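Local coordinates for uncharacterized conserved (Bdellovibrio bacteriovorus, PDB 7O21), which probably acts as an L,D-carboxypeptidase of the YkuD family that trims peptidoglycan and, in this predatory bacterium, generates cell curvature, at residues V43-K48 with P172-D177; Q50-V55 with I66-A71; H86-G91 with G147-V152; Q96-Q101 with L112-N117; I133-I138 with V152-D157. All coordinates share one frame; numbering follows the deposited sequence.

All five contacts lie within the L,D-transpeptidase (YkuD) catalytic domain, and four of them pair strands of its one mixed sheet. Interaction 1 closes the longest loop along the chain, and the others are nested inside it; its strand 42-47 is the sheet neighbour of strand 52-59 in the hairpin of interaction 2, the two centres about 9 Å apart. Interaction 4 comes before interaction 5 in sequence, and their strands 113-116 and 134-136 are sheet neighbours, with centres about 10 Å apart. Interactions 3 and 5 share V152 and alternate along the chain. Together they hold the predicted nucleophile C151 beside the predicted proton donor/acceptor H136, whose side chains lie about 4 Å apart.

Interaction 1 (V43-K48 with P172-D177); sequences VILVDK and PILIFD
L45 reaches across with its CD1 methyl, which sits 3.7 Å from CD2 of the F176 ring and also touches CB of L174, the leucine and phenylalanine side chains crossing at about a right angle. F176 in turn stacks on the ring of H257, so this face of the sheet is covered by the C-terminal NTF2-like part of the chain. On the face bearing I44, V46, I173 and I175, CG2 of V46 lies 4.0 Å from CD1 of I173. I173 has CG1 anti to the backbone N (chi1 -178°), and this atom touches the CG2 methyls of both I44 and V46. The two strands run parallel within the mixed sheet of the YkuD domain, in register from I44 opposite I173 to D47 opposite F176. Five backbone hydrogen bonds join them, the shortest from V46 N to L174 O at 2.7 Å. Beyond the strands, K48 follows an extended path alongside D177 and closes a salt bridge, NZ to OD1 at 2.6 Å, meeting the carboxylate oxygen nearly along its C-O axis. The same ammonium group also bonds T88 OG1 and P89 O, while CE of K48 rests on CG2 of I175 at 3.7 Å.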
# COMPACT_ATOMS: atom_id res chain seq x y z
N VAL A 43 11.34 -13.05 12.81
CA VAL A 43 10.58 -11.91 13.32
C VAL A 43 11.56 -11.02 14.07
O VAL A 43 12.35 -11.51 14.87
CB VAL A 43 9.48 -12.38 14.28
CG1 VAL A 43 8.91 -11.19 15.06
CG2 VAL A 43 8.37 -13.11 13.51
N ILE A 44 11.50 -9.71 13.83
CA ILE A 44 12.30 -8.75 14.56
C ILE A 44 11.46 -8.16 15.68
O ILE A 44 10.31 -7.74 15.45
CB ILE A 44 12.84 -7.65 13.63
CG1 ILE A 44 13.82 -8.25 12.61
CG2 ILE A 44 13.49 -6.54 14.46
CD1 ILE A 44 14.26 -7.27 11.55
N LEU A 45 12.01 -8.12 16.90
CA LEU A 45 11.30 -7.62 18.07
C LEU A 45 12.10 -6.46 18.65
O LEU A 45 13.28 -6.62 18.98
CB LEU A 45 11.14 -8.71 19.13
CG LEU A 45 10.60 -8.23 20.48
CD1 LEU A 45 9.17 -7.77 20.34
CD2 LEU A 45 10.72 -9.36 21.51
N VAL A 46 11.47 -5.29 18.77
CA VAL A 46 12.11 -4.09 19.30
C VAL A 46 11.52 -3.80 20.68
O VAL A 46 10.30 -3.61 20.81
CB VAL A 46 11.95 -2.89 18.37
CG1 VAL A 46 12.66 -1.65 18.96
CG2 VAL A 46 12.46 -3.20 16.98
N ASP A 47 12.38 -3.73 21.69
CA ASP A 47 11.99 -3.49 23.08
C ASP A 47 12.50 -2.09 23.41
O ASP A 47 13.69 -1.89 23.67
CB ASP A 47 12.66 -4.57 23.94
CG ASP A 47 12.41 -4.40 25.42
OD1 ASP A 47 12.01 -3.31 25.87
OD2 ASP A 47 12.63 -5.40 26.13
N LYS A 48 11.59 -1.10 23.38
CA LYS A 48 12.02 0.29 23.59
C LYS A 48 12.62 0.48 24.97
O LYS A 48 13.63 1.17 25.12
CB LYS A 48 10.87 1.26 23.39
CG LYS A 48 10.28 1.30 21.99
CD LYS A 48 9.22 2.39 21.93
CE LYS A 48 8.53 2.46 20.58
NZ LYS A 48 7.31 3.31 20.69
N PRO A 172 8.05 -9.59 9.84
CA PRO A 172 7.47 -8.67 10.82
C PRO A 172 8.54 -7.92 11.59
O PRO A 172 9.62 -8.44 11.87
CB PRO A 172 6.72 -9.59 11.79
CG PRO A 172 6.51 -10.87 11.04
CD PRO A 172 7.70 -11.00 10.11
N ILE A 173 8.21 -6.68 11.95
CA ILE A 173 8.93 -5.95 12.98
C ILE A 173 7.91 -5.54 14.03
O ILE A 173 6.91 -4.87 13.72
CB ILE A 173 9.75 -4.78 12.43
CG1 ILE A 173 10.52 -4.10 13.55
CG2 ILE A 173 8.87 -3.78 11.63
CD1 ILE A 173 11.63 -3.18 13.05
N LEU A 174 8.12 -5.99 15.26
CA LEU A 174 7.23 -5.71 16.38
C LEU A 174 7.90 -4.63 17.21
O LEU A 174 9.02 -4.83 17.70
CB LEU A 174 7.04 -6.96 17.23
CG LEU A 174 6.49 -8.20 16.51
CD1 LEU A 174 6.28 -9.36 17.50
CD2 LEU A 174 5.23 -7.88 15.74
N ILE A 175 7.25 -3.48 17.33
CA ILE A 175 7.84 -2.30 17.95
C ILE A 175 7.03 -2.03 19.21
O ILE A 175 5.92 -1.49 19.14
CB ILE A 175 7.87 -1.10 17.00
CG1 ILE A 175 8.66 -1.44 15.71
CG2 ILE A 175 8.48 0.13 17.70
CD1 ILE A 175 8.58 -0.39 14.60
N PHE A 176 7.56 -2.40 20.37
CA PHE A 176 6.79 -2.40 21.61
C PHE A 176 7.50 -1.52 22.63
O PHE A 176 8.72 -1.62 22.80
CB PHE A 176 6.66 -3.82 22.16
CG PHE A 176 5.86 -4.77 21.27
CD1 PHE A 176 4.94 -4.28 20.35
CD2 PHE A 176 6.03 -6.14 21.38
CE1 PHE A 176 4.18 -5.16 19.56
CE2 PHE A 176 5.29 -7.03 20.59
CZ PHE A 176 4.37 -6.53 19.67
N ASP A 177 6.73 -0.65 23.31
CA ASP A 177 7.29 0.17 24.38
C ASP A 177 7.84 -0.71 25.49
O ASP A 177 8.88 -0.39 26.08
CB ASP A 177 6.21 1.10 24.96
CG ASP A 177 5.80 2.22 24.01
OD1 ASP A 177 6.27 2.24 22.85
OD2 ASP A 177 5.00 3.07 24.42

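Interaction 2 (Q50-V55 with I66-A71)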
# COMPACT_ATOMS: atom_id res chain seq x y z
N GLN A 50 14.18 -1.58 27.06
CA GLN A 50 15.51 -2.16 27.21
C GLN A 50 16.49 -1.69 26.14
O GLN A 50 17.68 -2.03 26.22
CB GLN A 50 15.43 -3.69 27.21
CG GLN A 50 14.61 -4.25 28.37
CD GLN A 50 15.14 -3.84 29.73
OE1 GLN A 50 14.40 -3.36 30.59
NE2 GLN A 50 16.44 -4.02 29.93
N ARG A 51 16.03 -0.93 25.14
CA ARG A 51 16.90 -0.50 24.04
C ARG A 51 17.56 -1.70 23.36
O ARG A 51 18.78 -1.75 23.16
CB ARG A 51 17.93 0.54 24.52
CG ARG A 51 17.30 1.86 24.95
CD ARG A 51 18.33 2.75 25.64
NE ARG A 51 18.91 2.10 26.81
CZ ARG A 51 18.67 2.45 28.07
NH1 ARG A 51 17.85 3.46 28.34
NH2 ARG A 51 19.24 1.78 29.07
N LYS A 52 16.73 -2.67 22.96
CA LYS A 52 17.25 -3.90 22.37
C LYS A 52 16.38 -4.30 21.18
O LYS A 52 15.16 -4.17 21.22
CB LYS A 52 17.26 -5.06 23.36
CG LYS A 52 18.14 -4.84 24.58
CD LYS A 52 19.61 -4.95 24.25
CE LYS A 52 20.44 -5.08 25.52
NZ LYS A 52 21.54 -4.09 25.56
N LEU A 53 17.03 -4.84 20.16
CA LEU A 53 16.36 -5.45 19.02
C LEU A 53 16.80 -6.90 18.93
O LEU A 53 18.01 -7.18 18.91
CB LEU A 53 16.73 -4.70 17.74
CG LEU A 53 16.14 -5.17 16.42
CD1 LEU A 53 16.15 -4.01 15.43
CD2 LEU A 53 16.91 -6.36 15.85
N SER A 54 15.85 -7.82 18.88
CA SER A 54 16.13 -9.24 18.84
C SER A 54 15.56 -9.85 17.57
O SER A 54 14.60 -9.34 16.98
CB SER A 54 15.49 -9.98 20.02
OG SER A 54 15.80 -9.36 21.26
N VAL A 55 16.19 -10.92 17.12
CA VAL A 55 15.70 -11.71 16.00
C VAL A 55 15.23 -13.06 16.53
O VAL A 55 15.98 -13.74 17.23
CB VAL A 55 16.77 -11.90 14.91
CG1 VAL A 55 16.17 -12.65 13.72
CG2 VAL A 55 17.31 -10.56 14.47
N ILE A 66 17.63 -15.87 18.21
CA ILE A 66 18.89 -16.21 17.58
C ILE A 66 19.95 -15.13 17.75
O ILE A 66 21.14 -15.46 17.78
CB ILE A 66 18.76 -16.62 16.10
CG1 ILE A 66 18.16 -15.47 15.31
CG2 ILE A 66 17.91 -17.89 15.97
CD1 ILE A 66 18.05 -15.77 13.82
N THR A 67 19.56 -13.87 17.88
CA THR A 67 20.54 -12.80 18.11
C THR A 67 19.84 -11.59 18.71
O THR A 67 18.60 -11.53 18.78
CB THR A 67 21.27 -12.45 16.81
OG1 THR A 67 22.45 -11.68 17.12
CG2 THR A 67 20.37 -11.65 15.89
N GLU A 68 20.64 -10.62 19.16
CA GLU A 68 20.15 -9.45 19.85
C GLU A 68 21.20 -8.35 19.76
O GLU A 68 22.40 -8.63 19.89
CB GLU A 68 19.87 -9.78 21.32
CG GLU A 68 19.26 -8.65 22.12
CD GLU A 68 18.70 -9.13 23.44
OE1 GLU A 68 17.84 -10.03 23.44
OE2 GLU A 68 19.14 -8.62 24.49
N TYR A 69 20.76 -7.12 19.56
CA TYR A 69 21.66 -5.99 19.41
C TYR A 69 21.06 -4.77 20.10
O TYR A 69 19.85 -4.70 20.31
CB TYR A 69 21.82 -5.64 17.92
CG TYR A 69 22.27 -6.81 17.07
CD1 TYR A 69 23.57 -7.28 17.16
CD2 TYR A 69 21.41 -7.42 16.17
CE1 TYR A 69 24.01 -8.34 16.40
CE2 TYR A 69 21.84 -8.49 15.39
CZ TYR A 69 23.14 -8.94 15.51
OH TYR A 69 23.60 -9.99 14.76
N PRO A 70 21.89 -3.79 20.44
CA PRO A 70 21.34 -2.51 20.91
C PRO A 70 20.52 -1.82 19.82
O PRO A 70 20.80 -1.94 18.63
CB PRO A 70 22.58 -1.69 21.27
CG PRO A 70 23.72 -2.70 21.35
CD PRO A 70 23.36 -3.78 20.39
N ALA A 71 19.51 -1.09 20.27
CA ALA A 71 18.68 -0.29 19.37
C ALA A 71 18.03 0.81 20.19
O ALA A 71 17.93 0.72 21.41
CB ALA A 71 17.59 -1.16 18.74
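E68 stretches over S54 and K52 on one face of the paired strands. Its CB lies near L53 O and S54 OG, CG stands 3.6 Å from S54 OG, and the carboxylate then divides its contacts. OE1 comes to 3.1 Å from S54 OG, a possible hydrogen bond, since the serine proton could go elsewhere, and it also forms a salt bridge with K65. OE2 turns to the aliphatic part of K52, 3.7 Å from CD. The lysine chain is bent at chi2 (-74°), which sets CD beside this oxygen, but NZ remains 5.2 Å from OE2, too far for a salt bridge, though the opposite charges may still attract weakly.

On the other face, which carries L53, V55, T67 and Y69, the contacts across the strands are mainly between methyl groups. V55 and T67 lie side by side and point the same way, their CG2 methyls 3.5 Å apart, while CG1 of V55 meets CD1 of I66 at 3.6 Å. Further along, CB of L53 touches CB of A71. L162 of helix 156-163 packs on both L53 and V55 from this side.

Backbone bonds tie L53 to Y69 in both directions, N to O and O to N, each at 2.8 Å. At the end away from the hairpin turn, A71 N donates to R51 O from well above the carbonyl plane. R51 and K52 together sit opposite the single residue D47 of the preceding strand, a G1 beta bulge where the chain enters strand 52-59. The pairing itself is that of an antiparallel beta hairpin, strands 52-59 and 62-73, in the mixed sheet of the YkuD domain.

Interaction 3 (H86-G91 with G147-V152)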
# COMPACT_ATOMS: atom_id res chain seq x y z
N HIS A 86 5.50 12.94 24.35
CA HIS A 86 6.85 12.51 24.03
C HIS A 86 6.96 11.03 23.66
O HIS A 86 8.08 10.50 23.57
CB HIS A 86 7.87 12.83 25.13
CG HIS A 86 7.98 14.30 25.42
ND1 HIS A 86 8.53 15.20 24.52
CD2 HIS A 86 7.69 15.01 26.53
CE1 HIS A 86 8.52 16.40 25.06
NE2 HIS A 86 8.02 16.32 26.28
N LYS A 87 5.85 10.36 23.43
CA LYS A 87 5.85 8.94 23.10
C LYS A 87 5.82 8.76 21.58
O LYS A 87 5.52 9.68 20.82
CB LYS A 87 4.68 8.22 23.77
CG LYS A 87 4.65 8.39 25.28
CD LYS A 87 3.53 7.59 25.93
CE LYS A 87 3.83 6.10 25.88
NZ LYS A 87 2.86 5.30 26.67
N THR A 88 6.15 7.54 21.16
CA THR A 88 6.28 7.18 19.75
C THR A 88 5.40 5.97 19.47
O THR A 88 5.05 5.22 20.38
CB THR A 88 7.74 6.82 19.45
OG1 THR A 88 8.23 5.94 20.47
CG2 THR A 88 8.61 8.07 19.42
N PRO A 89 5.01 5.76 18.21
CA PRO A 89 4.11 4.65 17.91
C PRO A 89 4.69 3.30 18.28
O PRO A 89 5.89 3.05 18.20
CB PRO A 89 3.90 4.76 16.39
CG PRO A 89 4.16 6.20 16.09
CD PRO A 89 5.25 6.62 17.04
N GLU A 90 3.80 2.41 18.71
CA GLU A 90 4.13 1.01 18.92
C GLU A 90 3.10 0.18 18.16
O GLU A 90 1.95 0.60 17.97
CB GLU A 90 4.18 0.63 20.41
CG GLU A 90 2.86 0.70 21.14
CD GLU A 90 2.97 0.30 22.61
OE1 GLU A 90 3.83 -0.54 22.95
OE2 GLU A 90 2.19 0.83 23.43
N GLY A 91 3.52 -0.99 17.70
CA GLY A 91 2.59 -1.83 16.97
C GLY A 91 3.26 -3.00 16.28
O GLY A 91 4.43 -3.33 16.54
N GLY A 147 17.80 9.88 15.21
CA GLY A 147 16.82 9.52 14.19
C GLY A 147 15.53 10.30 14.32
O GLY A 147 15.22 10.90 15.35
N SER A 148 14.76 10.28 13.24
CA SER A 148 13.47 10.96 13.23
C SER A 148 12.51 10.23 14.15
O SER A 148 12.62 9.02 14.37
CB SER A 148 12.91 10.99 11.80
OG SER A 148 11.51 11.23 11.80
N ARG A 149 11.57 10.99 14.70
CA ARG A 149 10.73 10.50 15.78
C ARG A 149 10.05 9.20 15.40
O ARG A 149 9.38 9.11 14.37
CB ARG A 149 9.68 11.56 16.15
CG ARG A 149 8.91 11.21 17.42
CD ARG A 149 7.80 12.21 17.71
NE ARG A 149 7.22 11.96 19.02
CZ ARG A 149 6.67 12.90 19.80
NH1 ARG A 149 6.63 14.16 19.39
NH2 ARG A 149 6.17 12.57 20.98
N GLY A 150 10.23 8.19 16.24
CA GLY A 150 9.55 6.93 16.08
C GLY A 150 10.28 5.88 15.27
O GLY A 150 9.86 4.72 15.29
N CYS A 151 11.33 6.24 14.55
CA CYS A 151 12.08 5.26 13.78
C CYS A 151 12.89 4.38 14.71
O CYS A 151 13.33 4.81 15.78
CB CYS A 151 13.03 5.97 12.83
SG CYS A 151 12.15 6.56 11.35
N VAL A 152 13.11 3.14 14.29
CA VAL A 152 14.00 2.23 15.01
C VAL A 152 15.40 2.39 14.44
O VAL A 152 15.60 2.21 13.23
CB VAL A 152 13.52 0.78 14.89
CG1 VAL A 152 14.46 -0.15 15.67
CG2 VAL A 152 12.07 0.64 15.35
O HOH W 1 8.35 4.17 17.63
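R149 reaches across to the backbone of H86 and K87, and the segment that carries it is a tight turn. S148 opens this type II beta turn, its O accepting a hydrogen bond from C151 N at 3.1 Å. R149 follows with CG anti to the backbone N (chi1 -171°) and a chain extended as far as NE. CG passes 3.7 Å from the CG2 methyl of T88, and the guanidinium edge then meets K87 O. NH2 donates the stronger bond, 3.0 Å to K87 O, with the acceptor tilted 22° out of the guanidinium plane; NE adds a weak one to the same oxygen. A long, weak ion pair with D85 gives the arginine a further partner.

G150 takes the third position of the type II turn, where phi is positive (92°). Its N and CA lie against CG2 of T88, the N at 3.6 Å, and its CA faces CD of P89. One water bridges the two segments, donating to P89 O and to G150 O, both at 2.8 Å. T88 OG1 is turned to K48 NZ instead, which leaves its methyl to meet the turn.

C151, the predicted nucleophile, has its CB pointing away from 86-91, and its side chain touches W134 and H136 of strand 134-136. The turn touches the loop that leads into strand 91-99 and is bonded through the backbone of G150 and C151 to G74, just past strand 62-73; strand 152-153 follows it directly.

Interaction 4 (Q96-Q101 with L112-N117); sequences QERLSQ and LAFTTN
T115 brings its hydroxyl to CB of Q96 and the backbone N of E97 where strands 91-99 and 113-116 pair antiparallel in the mixed sheet of the YkuD domain. Its OG1 lies between the backbone N and the carbonyl carbon (chi1 67°), the crowded position, and from there accepts a bond from E97 N at 3.0 Å. A water links the same hydroxyl to OE2 of E97, weakly at the glutamate end. The CG2 methyl points to L99, meeting CD1 at 3.7 Å with the two side chains crossing at about a right angle. T115 O accepts from Q96 N at 2.8 Å.

L112 sets its two methyls against R98. CD1 stands 4.0 Å above one face of the guanidinium, offset toward the rim, and CD2 touches NE as well as CB of S100. Helix 156-163 packs on the leucine through I159 and A163. R98 itself extends alongside F114, both side chains pointing the same way, with the guanidinium and ring planes 71° apart. Here the contact is made by the aliphatic part of the arginine: its CB and CG each lie 3.8 Å from CE2 of the phenylalanine.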
# COMPACT_ATOMS: atom_id res chain seq x y z
N GLN A 96 8.94 -3.54 4.35
CA GLN A 96 8.49 -3.50 2.94
C GLN A 96 9.60 -3.31 1.91
O GLN A 96 9.59 -4.04 0.96
CB GLN A 96 7.46 -2.38 2.80
CG GLN A 96 6.20 -2.58 3.64
CD GLN A 96 5.09 -1.65 3.23
OE1 GLN A 96 5.22 -0.44 3.25
NE2 GLN A 96 3.97 -2.22 2.81
N GLU A 97 10.38 -2.24 2.01
CA GLU A 97 11.39 -1.94 1.00
C GLU A 97 12.73 -1.70 1.65
O GLU A 97 12.82 -1.26 2.80
CB GLU A 97 11.03 -0.66 0.23
CG GLU A 97 9.73 -0.71 -0.55
CD GLU A 97 9.38 0.64 -1.18
OE1 GLU A 97 10.31 1.37 -1.59
OE2 GLU A 97 8.18 0.97 -1.24
N ARG A 98 13.79 -1.96 0.89
CA ARG A 98 15.16 -1.72 1.32
C ARG A 98 15.71 -0.54 0.53
O ARG A 98 15.58 -0.48 -0.70
CB ARG A 98 16.00 -2.98 1.06
CG ARG A 98 17.48 -2.87 1.37
CD ARG A 98 18.18 -4.17 1.00
NE ARG A 98 19.63 -4.01 0.89
CZ ARG A 98 20.52 -4.95 1.22
NH1 ARG A 98 20.10 -6.12 1.67
NH2 ARG A 98 21.82 -4.71 1.09
N LEU A 99 16.30 0.41 1.25
CA LEU A 99 16.82 1.64 0.67
C LEU A 99 18.27 1.83 1.10
O LEU A 99 18.66 1.47 2.22
CB LEU A 99 16.02 2.85 1.17
CG LEU A 99 14.52 2.81 0.93
CD1 LEU A 99 13.81 3.93 1.68
CD2 LEU A 99 14.27 2.93 -0.56
N SER A 100 19.07 2.41 0.21
CA SER A 100 20.45 2.73 0.54
C SER A 100 20.88 3.95 -0.26
O SER A 100 20.07 4.57 -0.96
CB SER A 100 21.38 1.54 0.29
OG SER A 100 22.68 1.81 0.81
N GLN A 101 22.15 4.29 -0.15
CA GLN A 101 22.69 5.35 -1.00
C GLN A 101 22.67 4.87 -2.45
O GLN A 101 22.84 3.68 -2.72
CB GLN A 101 24.11 5.67 -0.59
CG GLN A 101 24.21 6.42 0.73
CD GLN A 101 23.97 5.57 1.97
OE1 GLN A 101 24.69 4.61 2.22
NE2 GLN A 101 22.94 5.92 2.75
N LEU A 112 21.77 1.69 5.49
CA LEU A 112 20.60 0.99 4.98
C LEU A 112 19.38 1.45 5.76
O LEU A 112 19.48 1.78 6.94
CB LEU A 112 20.72 -0.53 5.16
CG LEU A 112 21.52 -1.41 4.21
CD1 LEU A 112 21.37 -2.87 4.64
CD2 LEU A 112 21.06 -1.24 2.78
N ALA A 113 18.23 1.41 5.10
CA ALA A 113 16.95 1.61 5.77
C ALA A 113 15.97 0.59 5.24
O ALA A 113 16.01 0.23 4.06
CB ALA A 113 16.37 3.01 5.55
N PHE A 114 15.06 0.16 6.10
CA PHE A 114 13.95 -0.69 5.71
C PHE A 114 12.66 0.03 6.08
O PHE A 114 12.51 0.46 7.23
CB PHE A 114 14.01 -2.04 6.41
CG PHE A 114 15.18 -2.87 5.98
CD1 PHE A 114 16.40 -2.77 6.64
CD2 PHE A 114 15.07 -3.75 4.91
CE1 PHE A 114 17.48 -3.53 6.25
CE2 PHE A 114 16.16 -4.51 4.50
CZ PHE A 114 17.37 -4.39 5.17
N THR A 115 11.76 0.17 5.11
CA THR A 115 10.50 0.84 5.40
C THR A 115 9.54 -0.16 6.03
O THR A 115 9.71 -1.38 5.92
CB THR A 115 9.90 1.39 4.11
OG1 THR A 115 9.52 0.29 3.26
CG2 THR A 115 10.92 2.27 3.37
N THR A 116 8.50 0.38 6.65
CA THR A 116 7.44 -0.44 7.23
C THR A 116 6.10 -0.14 6.57
O THR A 116 5.98 0.74 5.70
CB THR A 116 7.31 -0.21 8.74
OG1 THR A 116 6.73 1.09 8.98
CG2 THR A 116 8.66 -0.35 9.47
N ASN A 117 5.08 -0.88 6.99
CA ASN A 117 3.71 -0.61 6.58
C ASN A 117 2.98 0.33 7.53
O ASN A 117 1.75 0.42 7.47
CB ASN A 117 2.93 -1.92 6.39
CG ASN A 117 2.74 -2.67 7.70
OD1 ASN A 117 3.62 -2.71 8.53
ND2 ASN A 117 1.55 -3.26 7.89
O HOH W 2 7.57 1.31 1.58

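Interaction 5 (I133-I138 with V152-D157); sequences IWLHAI and VVVRND
L135 and H136 pair in parallel with V152 and V153, held by three backbone bonds, V152 N to W134 O, H136 N to V152 O and V154 N to H136 O, of 2.9 to 3.0 Å. H136, the predicted proton donor/acceptor, has CG between its backbone N and carbonyl carbon (chi1 65°). V152 O lies over one face of the ring. ND1 donates to A137 O at 2.6 Å, a short bond in the ring plane and on a carbonyl lone pair, which fixes the rotation of the imidazole. CE1 rests 3.8 Å from CG2 of V153, and C151 and Y109 are further neighbours of the ring, the tyrosine edge-to-face.

On the opposite face of the sheet, CD1 of L135 packs against CG1 of V152 at 3.7 Å. Past the strands, CB of I138 meets CG1 of V153, and its CG2 touches NH2 of R155, while NH1 of that arginine donates to V142 O. A137 sets its CB 3.4 Å from N156 OD1, which accepts from A111 N. A water donates to I138 O at 2.7 Å and accepts from N156 N at the start of the helix. I138 N and V154 O are buried here without a hydrogen-bond partner, although CA of A137 makes a CA-H...O contact with V154 O.

Strand 134-136 lies between strands 113-116 and 152-153, the latter flanked by 62-73. R155 occupies the N-cap position of helix 156-163, whose I159 packs onto L135, A137 and V154.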
# COMPACT_ATOMS: atom_id res chain seq x y z
N ILE A 133 7.52 5.23 9.91
CA ILE A 133 8.41 4.43 10.73
C ILE A 133 9.28 3.61 9.80
O ILE A 133 8.76 2.83 8.98
CB ILE A 133 7.65 3.50 11.68
CG1 ILE A 133 6.72 4.30 12.59
CG2 ILE A 133 8.61 2.65 12.50
CD1 ILE A 133 6.02 3.45 13.63
N TRP A 134 10.60 3.75 9.95
CA TRP A 134 11.59 2.93 9.27
C TRP A 134 12.49 2.29 10.33
O TRP A 134 12.62 2.80 11.45
CB TRP A 134 12.52 3.78 8.40
CG TRP A 134 11.93 4.36 7.14
CD1 TRP A 134 10.64 4.27 6.71
CD2 TRP A 134 12.63 5.12 6.15
NE1 TRP A 134 10.49 4.94 5.51
CE2 TRP A 134 11.71 5.46 5.14
CE3 TRP A 134 13.96 5.55 6.03
CZ2 TRP A 134 12.07 6.20 4.01
CZ3 TRP A 134 14.32 6.28 4.91
CH2 TRP A 134 13.38 6.60 3.92
N LEU A 135 13.14 1.20 9.93
CA LEU A 135 14.28 0.65 10.66
C LEU A 135 15.53 1.06 9.88
O LEU A 135 15.64 0.76 8.69
CB LEU A 135 14.17 -0.87 10.71
CG LEU A 135 15.45 -1.63 11.08
CD1 LEU A 135 15.88 -1.45 12.55
CD2 LEU A 135 15.24 -3.11 10.77
N HIS A 136 16.43 1.81 10.52
CA HIS A 136 17.57 2.31 9.76
C HIS A 136 18.78 2.47 10.66
O HIS A 136 18.74 2.16 11.85
CB HIS A 136 17.24 3.60 8.99
CG HIS A 136 16.93 4.77 9.86
ND1 HIS A 136 17.91 5.50 10.52
CD2 HIS A 136 15.75 5.39 10.15
CE1 HIS A 136 17.34 6.50 11.18
NE2 HIS A 136 16.04 6.45 10.97
N ALA A 137 19.88 2.93 10.08
CA ALA A 137 21.11 3.15 10.83
C ALA A 137 21.41 4.65 10.89
O ALA A 137 20.52 5.48 10.67
CB ALA A 137 22.23 2.31 10.23
N ILE A 138 22.62 4.97 11.22
CA ILE A 138 23.01 6.38 11.44
C ILE A 138 24.53 6.42 11.50
O ILE A 138 25.12 5.43 11.70
CB ILE A 138 22.32 6.90 12.71
CG1 ILE A 138 21.97 8.39 12.61
CG2 ILE A 138 23.08 6.51 13.97
CD1 ILE A 138 20.75 8.81 13.34
N VAL A 152 13.11 3.14 14.29
CA VAL A 152 14.00 2.23 15.01
C VAL A 152 15.40 2.39 14.44
O VAL A 152 15.60 2.21 13.23
CB VAL A 152 13.52 0.78 14.89
CG1 VAL A 152 14.46 -0.15 15.67
CG2 VAL A 152 12.07 0.64 15.35
N VAL A 153 16.36 2.74 15.28
CA VAL A 153 17.71 3.06 14.82
C VAL A 153 18.70 2.10 15.46
O VAL A 153 18.65 1.85 16.67
CB VAL A 153 18.07 4.52 15.16
CG1 VAL A 153 19.40 4.93 14.47
CG2 VAL A 153 16.93 5.46 14.78
N VAL A 154 19.62 1.59 14.64
CA VAL A 154 20.68 0.70 15.05
C VAL A 154 21.99 1.18 14.43
O VAL A 154 22.01 2.06 13.55
CB VAL A 154 20.40 -0.76 14.64
CG1 VAL A 154 19.14 -1.28 15.31
CG2 VAL A 154 20.26 -0.88 13.13
N ARG A 155 23.06 0.57 14.83
CA ARG A 155 24.39 0.90 14.27
C ARG A 155 24.54 0.32 12.86
O ARG A 155 23.84 -0.57 12.48
CB ARG A 155 25.48 0.42 15.24
CG ARG A 155 25.51 1.17 16.56
CD ARG A 155 25.95 2.60 16.35
NE ARG A 155 25.67 3.46 17.47
CZ ARG A 155 25.63 4.77 17.35
NH1 ARG A 155 25.36 5.53 18.38
NH2 ARG A 155 25.81 5.32 16.18
N ASN A 156 25.49 0.85 12.12
CA ASN A 156 25.73 0.42 10.71
C ASN A 156 26.08 -1.07 10.63
O ASN A 156 25.65 -1.70 9.75
CB ASN A 156 26.85 1.25 10.09
CG ASN A 156 26.40 2.65 9.77
OD1 ASN A 156 25.40 2.81 9.12
ND2 ASN A 156 27.13 3.63 10.24
N ASP A 157 26.89 -1.55 11.56
CA ASP A 157 27.28 -2.98 11.55
C ASP A 157 26.03 -3.83 11.80
O ASP A 157 25.90 -4.83 11.18
CB ASP A 157 28.44 -3.26 12.52
CG ASP A 157 28.13 -3.11 14.00
OD1 ASP A 157 27.35 -2.28 14.34
OD2 ASP A 157 28.74 -3.81 14.77
O HOH W 3 26.34 3.65 13.33